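Local atomic coordinates of N-acetylmuramoyl-L-alanine amidase (Peptoclostridium difficile, PDB entry 4RN7), a protein that probably cleaves the amide bond between N-acetylmuramic acid and L-alanine in peptidoglycan, this chain being its zinc-binding amidase domain. Residues W98-N101 with G106-E109; T19-S24 with S156-I161; A40-K45 with Q169-I174. All blocks are in the same frame, centred on the assembly; numbering follows the deposited sequence. Where two conformers were deposited one is given.

Interaction 1: residues W98-N101 with G106-E109; sequences WYRN and GSKE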
ATOM      1  N   TRP A  98      -0.713  -5.608  -6.016  1.00 27.06           N
ATOM      2  CA  TRP A  98       0.108  -5.719  -7.215  1.00 31.55           C
ATOM      3  C   TRP A  98       1.558  -6.038  -6.872  1.00 33.59           C
ATOM      4  O   TRP A  98       2.044  -5.670  -5.800  1.00 29.43           O
ATOM      5  CB  TRP A  98       0.126  -4.390  -7.969  1.00 30.38           C
ATOM      6  CG  TRP A  98      -1.201  -3.888  -8.453  1.00 33.35           C
ATOM      7  CD1 TRP A  98      -2.413  -4.512  -8.363  1.00 33.89           C
ATOM      8  CD2 TRP A  98      -1.434  -2.639  -9.116  1.00 33.20           C
ATOM      9  NE1 TRP A  98      -3.391  -3.718  -8.936  1.00 35.81           N
ATOM     10  CE2 TRP A  98      -2.812  -2.563  -9.397  1.00 34.66           C
ATOM     11  CE3 TRP A  98      -0.606  -1.571  -9.492  1.00 34.13           C
ATOM     12  CZ2 TRP A  98      -3.381  -1.457 -10.048  1.00 39.54           C
ATOM     13  CZ3 TRP A  98      -1.176  -0.477 -10.136  1.00 38.21           C
ATOM     14  CH2 TRP A  98      -2.544  -0.432 -10.408  1.00 37.81           C
ATOM     15  N   TYR A  99       2.238  -6.706  -7.801  1.00 30.30           N
ATOM     16  CA  TYR A  99       3.684  -6.899  -7.742  1.00 32.71           C
ATOM     17  C   TYR A  99       4.239  -6.792  -9.165  1.00 34.65           C
ATOM     18  O   TYR A  99       3.485  -6.932 -10.130  1.00 35.49           O
ATOM     19  CB  TYR A  99       4.036  -8.250  -7.112  1.00 32.40           C
ATOM     20  CG  TYR A  99       3.496  -9.447  -7.858  1.00 33.29           C
ATOM     21  CD1 TYR A  99       2.191  -9.871  -7.674  1.00 39.05           C
ATOM     22  CD2 TYR A  99       4.301 -10.163  -8.735  1.00 37.81           C
ATOM     23  CE1 TYR A  99       1.692 -10.973  -8.353  1.00 38.31           C
ATOM     24  CE2 TYR A  99       3.811 -11.266  -9.413  1.00 43.63           C
ATOM     25  CZ  TYR A  99       2.508 -11.661  -9.220  1.00 45.81           C
ATOM     26  OH  TYR A  99       2.025 -12.760  -9.896  1.00 51.19           O
ATOM     27  N   ARG A 100       5.543  -6.540  -9.303  1.00 33.58           N
ATOM     28  CA  ARG A 100       6.135  -6.304 -10.627  1.00 37.52           C
ATOM     29  C   ARG A 100       6.043  -7.524 -11.533  1.00 45.54           C
ATOM     30  O   ARG A 100       6.047  -8.656 -11.053  1.00 40.84           O
ATOM     31  CB  ARG A 100       7.597  -5.835 -10.520  1.00 45.32           C
ATOM     32  CG  ARG A 100       8.627  -6.953 -10.403  1.00 43.38           C
ATOM     33  CD  ARG A 100      10.067  -6.429 -10.386  1.00 42.33           C
ATOM     34  NE  ARG A 100      10.264  -5.467  -9.304  1.00 38.00           N
ATOM     35  CZ  ARG A 100      10.617  -5.799  -8.063  1.00 41.70           C
ATOM     36  NH1 ARG A 100      10.751  -4.864  -7.132  1.00 35.29           N
ATOM     37  NH2 ARG A 100      10.832  -7.074  -7.747  1.00 37.58           N
ATOM     38  N   ASN A 101       5.952  -7.281 -12.841  1.00 42.14           N
ATOM     39  CA  ASN A 101       5.874  -8.352 -13.828  1.00 49.14           C
ATOM     40  C   ASN A 101       6.916  -9.451 -13.619  1.00 49.47           C
ATOM     41  O   ASN A 101       8.107  -9.161 -13.491  1.00 49.48           O
ATOM     42  CB  ASN A 101       6.041  -7.786 -15.242  1.00 53.56           C
ATOM     43  CG  ASN A 101       4.830  -7.002 -15.716  1.00 59.75           C
ATOM     44  OD1 ASN A 101       3.768  -7.022 -15.090  1.00 65.12           O
ATOM     45  ND2 ASN A 101       4.984  -6.313 -16.840  1.00 54.70           N
ATOM     46  N   GLY A 106      10.542 -12.676  -4.693  1.00 47.16           N
ATOM     47  CA  GLY A 106       9.741 -12.857  -3.495  1.00 55.16           C
ATOM     48  C   GLY A 106       8.601 -11.861  -3.384  1.00 50.57           C
ATOM     49  O   GLY A 106       7.788 -11.942  -2.459  1.00 44.55           O
ATOM     50  N   SER A 107       8.548 -10.917  -4.324  1.00 38.31           N
ATOM     51  CA  SER A 107       7.450  -9.952  -4.399  1.00 33.51           C
ATOM     52  C   SER A 107       6.089 -10.636  -4.521  1.00 33.67           C
ATOM     53  O   SER A 107       5.102 -10.194  -3.923  1.00 37.15           O
ATOM     54  CB  SER A 107       7.643  -9.013  -5.593  1.00 36.22           C
ATOM     55  OG  SER A 107       8.789  -8.198  -5.431  1.00 36.20           O
ATOM     56  N   LYS A 108       6.034 -11.697  -5.320  1.00 37.74           N
ATOM     57  CA  LYS A 108       4.781 -12.412  -5.528  1.00 35.92           C
ATOM     58  C   LYS A 108       4.336 -13.054  -4.216  1.00 44.10           C
ATOM     59  O   LYS A 108       3.154 -13.008  -3.851  1.00 41.48           O
ATOM     60  CB  LYS A 108       4.946 -13.472  -6.620  1.00 39.74           C
ATOM     61  CG  LYS A 108       3.705 -14.336  -6.846  1.00 43.42           C
ATOM     62  CD  LYS A 108       3.878 -15.249  -8.054  1.00 51.65           C
ATOM     63  CE  LYS A 108       2.584 -15.979  -8.375  1.00 61.72           C
ATOM     64  NZ  LYS A 108       2.652 -16.731  -9.660  1.00 62.34           N
ATOM     65  N   GLU A 109       5.295 -13.639  -3.503  1.00 41.53           N
ATOM     66  CA  GLU A 109       5.026 -14.257  -2.210  1.00 47.64           C
ATOM     67  C   GLU A 109       4.580 -13.210  -1.170  1.00 41.89           C
ATOM     68  O   GLU A 109       3.635 -13.436  -0.406  1.00 41.21           O
ATOM     69  CB  GLU A 109       6.265 -15.022  -1.732  1.00 53.86           C
ATOM     70  CG  GLU A 109       6.578 -16.306  -2.528  1.00 65.92           C
ATOM     71  CD  GLU A 109       6.940 -16.064  -3.993  1.00 70.51           C
ATOM     72  OE1 GLU A 109       7.566 -15.030  -4.311  1.00 63.01           O
ATOM     73  OE2 GLU A 109       6.592 -16.917  -4.836  1.00 76.54           O
TER
HETATM   74  O   HOH W   1       3.571 -14.033 -11.460  1.00 57.30           O
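The ring of Tyr99 receives the start of helix 107-122 on one face: CA of Lys108 stands 4.0 Å from the ring centroid and 12° off the ring normal, a CH-pi contact. CB of Lys108 follows over the same face, 3.7 Å from Tyr99 CE2. At the ring's edge, in its plane, a water lies 2.5 Å from Tyr99 OH and is also reached by a weak bond from Lys108 NZ. The lysine chain is extended and runs alongside the ring in the same direction, which brings its CE to 3.6 Å from Tyr99 OH. Nearer the backbone, CB of Tyr99 meets CB of Ser107 at 4.0 Å. Ser107 OG sits obliquely to the plane of the Arg100 guanidinium, 3.3 Å from Arg100 NH2. Both groups have firmer partners outside the segments: Asp105 takes a salt bridge from Arg100 NH2 and a hydrogen bond with Ser107 OG, while Arg100 NE bonds to the carbonyl of Leu137. A bound buffer molecule, probably from crystallisation, also pairs with Arg100 NH2. Strand end packed on helix start in this way is the strand-to-helix connection of the beta-alpha-beta unit formed by strand 95-99, helix 107-122 and strand 126-131.

Interaction 2: residues T19-S24 with S156-I161; sequences TESKTS and SEEQKI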
ATOM      1  N   THR A  19      -7.216   9.608  -7.527  1.00 34.03           N
ATOM      2  CA  THR A  19      -8.644   9.595  -7.794  1.00 42.75           C
ATOM      3  C   THR A  19      -9.384  10.572  -6.880  1.00 45.98           C
ATOM      4  O   THR A  19      -8.982  10.781  -5.734  1.00 40.06           O
ATOM      5  CB  THR A  19      -9.216   8.181  -7.626  1.00 36.20           C
ATOM      6  OG1 THR A  19      -8.433   7.263  -8.398  1.00 46.70           O
ATOM      7  CG2 THR A  19     -10.653   8.127  -8.086  1.00 38.68           C
ATOM      8  N   GLU A  20     -10.454  11.173  -7.394  1.00 51.85           N
ATOM      9  CA  GLU A  20     -11.266  12.117  -6.633  1.00 52.79           C
ATOM     10  C   GLU A  20     -12.703  11.614  -6.541  1.00 59.52           C
ATOM     11  O   GLU A  20     -13.328  11.330  -7.566  1.00 65.52           O
ATOM     12  CB  GLU A  20     -11.234  13.497  -7.302  1.00 63.89           C
ATOM     13  CG  GLU A  20     -12.285  14.477  -6.797  1.00 68.92           C
ATOM     14  N   SER A  21     -13.224  11.489  -5.322  1.00 53.06           N
ATOM     15  CA  SER A  21     -14.617  11.083  -5.108  0.63 56.45           C
ATOM     16  C   SER A  21     -15.585  11.981  -5.864  1.00 60.45           C
ATOM     17  O   SER A  21     -15.457  13.207  -5.816  1.00 63.45           O
ATOM     18  CB  SER A  21     -14.964  11.123  -3.619  0.63 49.42           C
ATOM     19  OG  SER A  21     -16.369  11.156  -3.434  0.63 50.49           O
ATOM     20  N   LYS A  22     -16.553  11.380  -6.548  1.00 67.28           N
ATOM     21  CA  LYS A  22     -17.569  12.121  -7.289  1.00 70.21           C
ATOM     22  C   LYS A  22     -18.691  12.558  -6.357  1.00 61.87           C
ATOM     23  O   LYS A  22     -19.527  13.387  -6.713  1.00 74.97           O
ATOM     24  CB  LYS A  22     -18.144  11.248  -8.407  1.00 72.48           C
ATOM     25  CG  LYS A  22     -17.626  11.576  -9.806  1.00 82.02           C
ATOM     26  CD  LYS A  22     -18.122  10.554 -10.829  1.00 83.04           C
ATOM     27  CE  LYS A  22     -17.767  10.957 -12.254  1.00 83.96           C
ATOM     28  N   THR A  23     -18.688  11.994  -5.156  1.00 59.29           N
ATOM     29  CA  THR A  23     -19.720  12.246  -4.163  1.00 76.17           C
ATOM     30  C   THR A  23     -19.364  13.441  -3.283  1.00 76.57           C
ATOM     31  O   THR A  23     -20.211  14.286  -2.988  1.00 87.33           O
ATOM     32  CB  THR A  23     -19.892  11.020  -3.231  1.00 81.02           C
ATOM     33  OG1 THR A  23     -18.782  10.935  -2.327  1.00 67.07           O
ATOM     34  CG2 THR A  23     -19.976   9.732  -4.038  1.00 84.95           C
ATOM     35  N   SER A  24     -18.096  13.511  -2.891  1.00 61.17           N
ATOM     36  CA  SER A  24     -17.689  14.301  -1.740  1.00 59.47           C
ATOM     37  C   SER A  24     -16.403  15.092  -1.966  1.00 59.02           C
ATOM     38  O   SER A  24     -15.951  15.808  -1.072  1.00 60.97           O
ATOM     39  CB  SER A  24     -17.482  13.357  -0.558  1.00 61.20           C
ATOM     40  OG  SER A  24     -16.698  12.243  -0.952  1.00 71.41           O
ATOM     41  N   SER A 156     -20.120   3.006  -1.548  1.00 32.36           N
ATOM     42  CA  SER A 156     -19.960   2.130  -0.380  1.00 31.08           C
ATOM     43  C   SER A 156     -18.500   1.980   0.089  1.00 35.20           C
ATOM     44  O   SER A 156     -18.224   2.000   1.298  1.00 31.35           O
ATOM     45  CB  SER A 156     -20.590   0.751  -0.634  1.00 31.82           C
ATOM     46  OG  SER A 156     -19.816  -0.000  -1.560  1.00 31.94           O
ATOM     47  N   GLU A 157     -17.561   1.851  -0.852  1.00 31.44           N
ATOM     48  CA  GLU A 157     -16.165   1.621  -0.506  1.00 28.83           C
ATOM     49  C   GLU A 157     -15.597   2.885   0.123  1.00 28.84           C
ATOM     50  O   GLU A 157     -14.814   2.829   1.072  1.00 29.03           O
ATOM     51  CB  GLU A 157     -15.347   1.326  -1.761  1.00 36.81           C
ATOM     52  CG  GLU A 157     -15.675   0.042  -2.465  1.00 37.19           C
ATOM     53  CD  GLU A 157     -14.979  -1.127  -1.832  1.00 43.68           C
ATOM     54  OE1 GLU A 157     -13.797  -1.370  -2.170  1.00 31.17           O
ATOM     55  OE2 GLU A 157     -15.618  -1.791  -0.992  1.00 38.67           O
ATOM     56  N   GLU A 158     -15.983   4.027  -0.433  1.00 31.52           N
ATOM     57  CA  GLU A 158     -15.539   5.309   0.098  1.00 32.95           C
ATOM     58  C   GLU A 158     -15.948   5.457   1.574  1.00 30.60           C
ATOM     59  O   GLU A 158     -15.156   5.929   2.387  1.00 31.50           O
ATOM     60  CB  GLU A 158     -16.102   6.451  -0.744  1.00 30.23           C
ATOM     61  CG  GLU A 158     -15.879   7.830  -0.130  1.00 35.98           C
ATOM     62  CD  GLU A 158     -16.459   8.947  -0.967  1.00 51.58           C
ATOM     63  OE1 GLU A 158     -17.362   8.671  -1.785  1.00 51.22           O
ATOM     64  OE2 GLU A 158     -16.013  10.100  -0.797  1.00 54.06           O
ATOM     65  N   GLN A 159     -17.152   5.012   1.931  1.00 29.38           N
ATOM     66  CA  GLN A 159     -17.599   5.123   3.324  1.00 32.11           C
ATOM     67  C   GLN A 159     -16.750   4.283   4.275  1.00 33.78           C
ATOM     68  O   GLN A 159     -16.617   4.618   5.455  1.00 35.04           O
ATOM     69  CB  GLN A 159     -19.073   4.749   3.472  1.00 34.22           C
ATOM     70  CG  GLN A 159     -20.028   5.781   2.884  1.00 39.91           C
ATOM     71  CD  GLN A 159     -19.830   7.173   3.472  1.00 41.79           C
ATOM     72  OE1 GLN A 159     -19.809   7.353   4.691  1.00 40.97           O
ATOM     73  NE2 GLN A 159     -19.704   8.163   2.605  1.00 41.04           N
ATOM     74  N   LYS A 160     -16.191   3.188   3.763  1.00 29.35           N
ATOM     75  CA  LYS A 160     -15.228   2.397   4.535  1.00 29.20           C
ATOM     76  C   LYS A 160     -13.859   3.054   4.569  1.00 31.44           C
ATOM     77  O   LYS A 160     -13.269   3.190   5.632  1.00 30.24           O
ATOM     78  CB  LYS A 160     -15.093   0.990   3.945  1.00 30.64           C
ATOM     79  CG  LYS A 160     -16.364   0.152   4.076  1.00 31.05           C
ATOM     80  CD  LYS A 160     -16.179  -1.194   3.406  1.00 35.15           C
ATOM     81  CE  LYS A 160     -17.404  -2.078   3.592  1.00 38.41           C
ATOM     82  NZ  LYS A 160     -18.659  -1.536   2.971  1.00 33.94           N
ATOM     83  N   ILE A 161     -13.350   3.422   3.398  1.00 28.02           N
ATOM     84  CA  ILE A 161     -12.008   3.999   3.270  1.00 24.13           C
ATOM     85  C   ILE A 161     -11.809   5.218   4.170  1.00 28.50           C
ATOM     86  O   ILE A 161     -10.718   5.420   4.721  1.00 31.09           O
ATOM     87  CB  ILE A 161     -11.712   4.367   1.803  1.00 23.54           C
ATOM     88  CG1 ILE A 161     -11.654   3.099   0.944  1.00 28.90           C
ATOM     89  CG2 ILE A 161     -10.367   5.094   1.675  1.00 25.66           C
ATOM     90  CD1 ILE A 161     -11.787   3.355  -0.565  1.00 26.10           C
TER
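Thr23 and Glu158 form the one settled hydrogen bond between the loop 19-24 and helix 155-161, although Thr23 is poorly ordered. Thr23 OG1 donates to Glu158 OE1 over 2.7 Å, meeting the oxygen on its syn side and 21° out of the carboxylate plane. Glu158 gets to the loop because its chain is fully extended, with CG anti to the backbone N and CD continuing straight on; its carboxylate therefore projects from the helix among the hydroxyls.

Close polar approaches make up a second group. In the conformer described here, one of two modelled for Ser21, its OG lies 2.9 Å from Glu158 OE2 and 3.1 Å from Glu158 OE1, so it faces both carboxylate oxygens. Ser24 OG is modelled too near Glu158 OE2 for its exact place to be trusted. Outside the two segments, Arg26 adds a long, weak ion pair to Glu158 OE2, which may offset part of the negative charge.

Bonds within the loop form the third group. In the same conformer, Ser21 OG accepts from the backbone N of Thr23 at 3.0 Å and from the backbone N of Ser24, also at 3.0 Å; the N-H...O angles of 139° and 142° show both to be bent. With both amides directed at one hydroxyl, the chain turns tightly about Ser21, and the side chains of Ser21 and Thr23 meet the same carboxylate.

For that conformer the two bonds define an ST turn and an ST motif at Ser21, in the loop leading from strand 4-10 to helix 28-44. The Ser21 side chain is about 13 Å from the zinc ion, but the backbone N of Thr19 bonds to OE1 of the zinc ligand Glu28. In this amidase domain, the contact thus ties a loop linked to the metal site to helix 155-161.

Interaction 3: residues A40-K45 with Q169-I174; sequences ANKLSK and QLAEGI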
ATOM      1  N   ALA A  40       2.605   2.895   9.161  1.00 32.58           N
ATOM      2  CA  ALA A  40       3.936   3.266   9.646  1.00 31.60           C
ATOM      3  C   ALA A  40       4.035   3.239  11.171  1.00 37.10           C
ATOM      4  O   ALA A  40       5.005   2.727  11.734  1.00 40.02           O
ATOM      5  CB  ALA A  40       4.357   4.644   9.109  1.00 33.95           C
ATOM      6  N   ASN A  41       3.037   3.804  11.839  1.00 35.24           N
ATOM      7  CA  ASN A  41       3.029   3.831  13.295  0.61 42.70           C
ATOM      8  C   ASN A  41       3.008   2.434  13.897  1.00 39.68           C
ATOM      9  O   ASN A  41       3.701   2.167  14.878  1.00 40.27           O
ATOM     10  CB  ASN A  41       1.854   4.655  13.825  0.61 43.00           C
ATOM     11  CG  ASN A  41       1.875   4.792  15.339  0.61 47.99           C
ATOM     12  OD1 ASN A  41       0.924   4.414  16.023  0.61 57.70           O
ATOM     13  ND2 ASN A  41       2.971   5.314  15.867  0.61 52.68           N
ATOM     14  N   LYS A  42       2.222   1.539  13.301  1.00 34.35           N
ATOM     15  CA  LYS A  42       2.137   0.168  13.799  1.00 35.47           C
ATOM     16  C   LYS A  42       3.435  -0.607  13.587  1.00 39.77           C
ATOM     17  O   LYS A  42       3.886  -1.320  14.482  1.00 44.30           O
ATOM     18  CB  LYS A  42       0.962  -0.583  13.162  1.00 37.44           C
ATOM     19  CG  LYS A  42      -0.411  -0.113  13.616  1.00 40.25           C
ATOM     20  CD  LYS A  42      -1.501  -1.032  13.050  1.00 40.15           C
ATOM     21  CE  LYS A  42      -2.894  -0.438  13.241  1.00 46.79           C
ATOM     22  NZ  LYS A  42      -3.183  -0.041  14.648  1.00 49.13           N
ATOM     23  N   LEU A  43       4.037  -0.470  12.407  1.00 35.43           N
ATOM     24  CA  LEU A  43       5.294  -1.160  12.123  1.00 36.89           C
ATOM     25  C   LEU A  43       6.421  -0.686  13.030  1.00 42.87           C
ATOM     26  O   LEU A  43       7.238  -1.486  13.489  1.00 48.78           O
ATOM     27  CB  LEU A  43       5.688  -0.975  10.658  1.00 33.44           C
ATOM     28  CG  LEU A  43       4.882  -1.800   9.662  1.00 34.95           C
ATOM     29  CD1 LEU A  43       5.135  -1.308   8.246  1.00 38.91           C
ATOM     30  CD2 LEU A  43       5.243  -3.279   9.785  1.00 40.24           C
ATOM     31  N   SER A  44       6.450   0.616  13.302  1.00 41.47           N
ATOM     32  CA  SER A  44       7.534   1.186  14.093  0.59 41.42           C
ATOM     33  C   SER A  44       7.539   0.662  15.529  1.00 47.59           C
ATOM     34  O   SER A  44       8.558   0.744  16.212  1.00 53.72           O
ATOM     35  CB  SER A  44       7.470   2.712  14.082  0.59 43.00           C
ATOM     36  OG  SER A  44       6.486   3.175  14.985  0.59 44.48           O
ATOM     37  N   LYS A  45       6.415   0.102  15.971  1.00 47.86           N
ATOM     38  CA  LYS A  45       6.306  -0.444  17.328  1.00 55.63           C
ATOM     39  C   LYS A  45       6.905  -1.845  17.430  1.00 59.22           C
ATOM     40  O   LYS A  45       7.208  -2.324  18.529  1.00 57.94           O
ATOM     41  CB  LYS A  45       4.843  -0.472  17.791  1.00 59.61           C
ATOM     42  CG  LYS A  45       4.192   0.906  17.908  1.00 62.02           C
ATOM     43  CD  LYS A  45       2.805   0.821  18.539  1.00 64.58           C
ATOM     44  N   GLN A 169      -8.045  -1.378  11.052  1.00 33.89           N
ATOM     45  CA  GLN A 169      -8.113  -2.808  10.771  0.52 34.55           C
ATOM     46  C   GLN A 169      -7.277  -3.151   9.557  1.00 34.01           C
ATOM     47  O   GLN A 169      -6.543  -4.132   9.566  1.00 34.26           O
ATOM     48  CB  GLN A 169      -9.544  -3.226  10.486  0.52 38.36           C
ATOM     49  CG  GLN A 169     -10.477  -3.145  11.655  0.52 37.50           C
ATOM     50  CD  GLN A 169     -11.837  -3.686  11.294  0.52 57.40           C
ATOM     51  OE1 GLN A 169     -12.137  -4.859  11.535  0.52 59.65           O
ATOM     52  NE2 GLN A 169     -12.666  -2.840  10.692  0.52 53.29           N
ATOM     53  N   LEU A 170      -7.403  -2.336   8.513  1.00 34.35           N
ATOM     54  CA  LEU A 170      -6.676  -2.548   7.269  1.00 31.42           C
ATOM     55  C   LEU A 170      -5.179  -2.463   7.536  1.00 31.13           C
ATOM     56  O   LEU A 170      -4.410  -3.326   7.112  1.00 32.04           O
ATOM     57  CB  LEU A 170      -7.114  -1.508   6.231  1.00 31.69           C
ATOM     58  CG  LEU A 170      -6.277  -1.387   4.962  1.00 38.31           C
ATOM     59  CD1 LEU A 170      -6.241  -2.716   4.221  1.00 34.62           C
ATOM     60  CD2 LEU A 170      -6.847  -0.283   4.079  1.00 35.99           C
ATOM     61  N   ALA A 171      -4.772  -1.433   8.273  1.00 30.82           N
ATOM     62  CA  ALA A 171      -3.365  -1.262   8.617  1.00 30.50           C
ATOM     63  C   ALA A 171      -2.861  -2.441   9.443  1.00 32.25           C
ATOM     64  O   ALA A 171      -1.755  -2.924   9.216  1.00 33.15           O
ATOM     65  CB  ALA A 171      -3.123   0.060   9.347  1.00 30.61           C
ATOM     66  N   GLU A 172      -3.677  -2.919  10.379  1.00 33.57           N
ATOM     67  CA  GLU A 172      -3.267  -4.054  11.203  1.00 36.07           C
ATOM     68  C   GLU A 172      -3.080  -5.298  10.332  1.00 35.94           C
ATOM     69  O   GLU A 172      -2.098  -6.035  10.485  1.00 36.98           O
ATOM     70  CB  GLU A 172      -4.280  -4.318  12.320  1.00 37.73           C
ATOM     71  CG  GLU A 172      -3.885  -5.439  13.286  1.00 42.18           C
ATOM     72  CD  GLU A 172      -2.598  -5.168  14.057  1.00 49.69           C
ATOM     73  OE1 GLU A 172      -2.204  -3.992  14.215  1.00 45.95           O
ATOM     74  OE2 GLU A 172      -1.973  -6.147  14.511  1.00 50.18           O
ATOM     75  N   GLY A 173      -4.007  -5.506   9.400  1.00 35.18           N
ATOM     76  CA  GLY A 173      -3.911  -6.619   8.473  1.00 38.19           C
ATOM     77  C   GLY A 173      -2.639  -6.553   7.647  1.00 36.33           C
ATOM     78  O   GLY A 173      -1.952  -7.560   7.460  1.00 35.70           O
ATOM     79  N   ILE A 174      -2.317  -5.362   7.154  1.00 32.90           N
ATOM     80  CA  ILE A 174      -1.092  -5.171   6.386  1.00 32.36           C
ATOM     81  C   ILE A 174       0.150  -5.453   7.233  1.00 36.13           C
ATOM     82  O   ILE A 174       1.065  -6.153   6.792  1.00 34.03           O
ATOM     83  CB  ILE A 174      -1.014  -3.753   5.798  1.00 30.95           C
ATOM     84  CG1 ILE A 174      -2.177  -3.519   4.821  1.00 30.17           C
ATOM     85  CG2 ILE A 174       0.316  -3.546   5.084  1.00 31.07           C
ATOM     86  CD1 ILE A 174      -2.335  -2.059   4.418  1.00 31.44           C
TER
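Lys42 and Glu172 mark the nearest approach of the two helical backbones, their CA atoms 7.3 Å apart, and the methylenes of Lys42 come close to the backbone N of Glu172 as well as to its side chain. Lys42 carries most of the contact, its CB directed at helix 164-185. CG lies anti to the carbonyl carbon (chi1 -70°), and the chain runs on extended before bending at its last torsion, chi4 -53°. Its methylene groups do the touching: CE rests 3.9 Å from the CB of Ala171, and CD lies 3.3 Å from Glu172 OE1. Glu172 crosses the lysine at about a right angle; a bend at chi2 (62°) turns its carboxylate back so that OE1 lies against the aliphatic part of Lys42. The charged ends remain apart, with Lys42 NZ 4.1 Å from Glu172 OE1, beyond salt-bridge distance. The ammonium instead forms a salt bridge with Asp168, one turn earlier on helix 164-185, and Glu172 OE2 bonds to Gln176. The nearby opposite charges probably still attract weakly. Beside this partly exposed contact the packing becomes apolar: Leu43 touches Val175 of helix 164-185 and also reaches Ile49 and Val51 of the edge strand 49-53. Farther round helix 164-185, Leu170 and Ile174 pack on Ile118 of helix 107-122, placing helix 164-185 between helices 28-44 and 107-122.

From the N terminus, the chain leaves strand 4-10 through loop 19-24, the first half of interaction 2, and then runs along helix 28-44 to 40-45, the first half of interaction 3. Interaction 1 comes next and closes a short loop that joins the end of strand 95-99 to the start of helix 107-122; it falls within both longer loops. Residues 156-161 then complete interaction 2 across 131 intervening residues, and 169-174 complete interaction 3 across 123, so these two loops cross. Helices 155-161 and 164-185 follow each other, one joined to the loop near the zinc site, the other to helix 28-44. Interactions 1 and 2 lie on opposite sides of the chain's centre, their centres 28 Å apart.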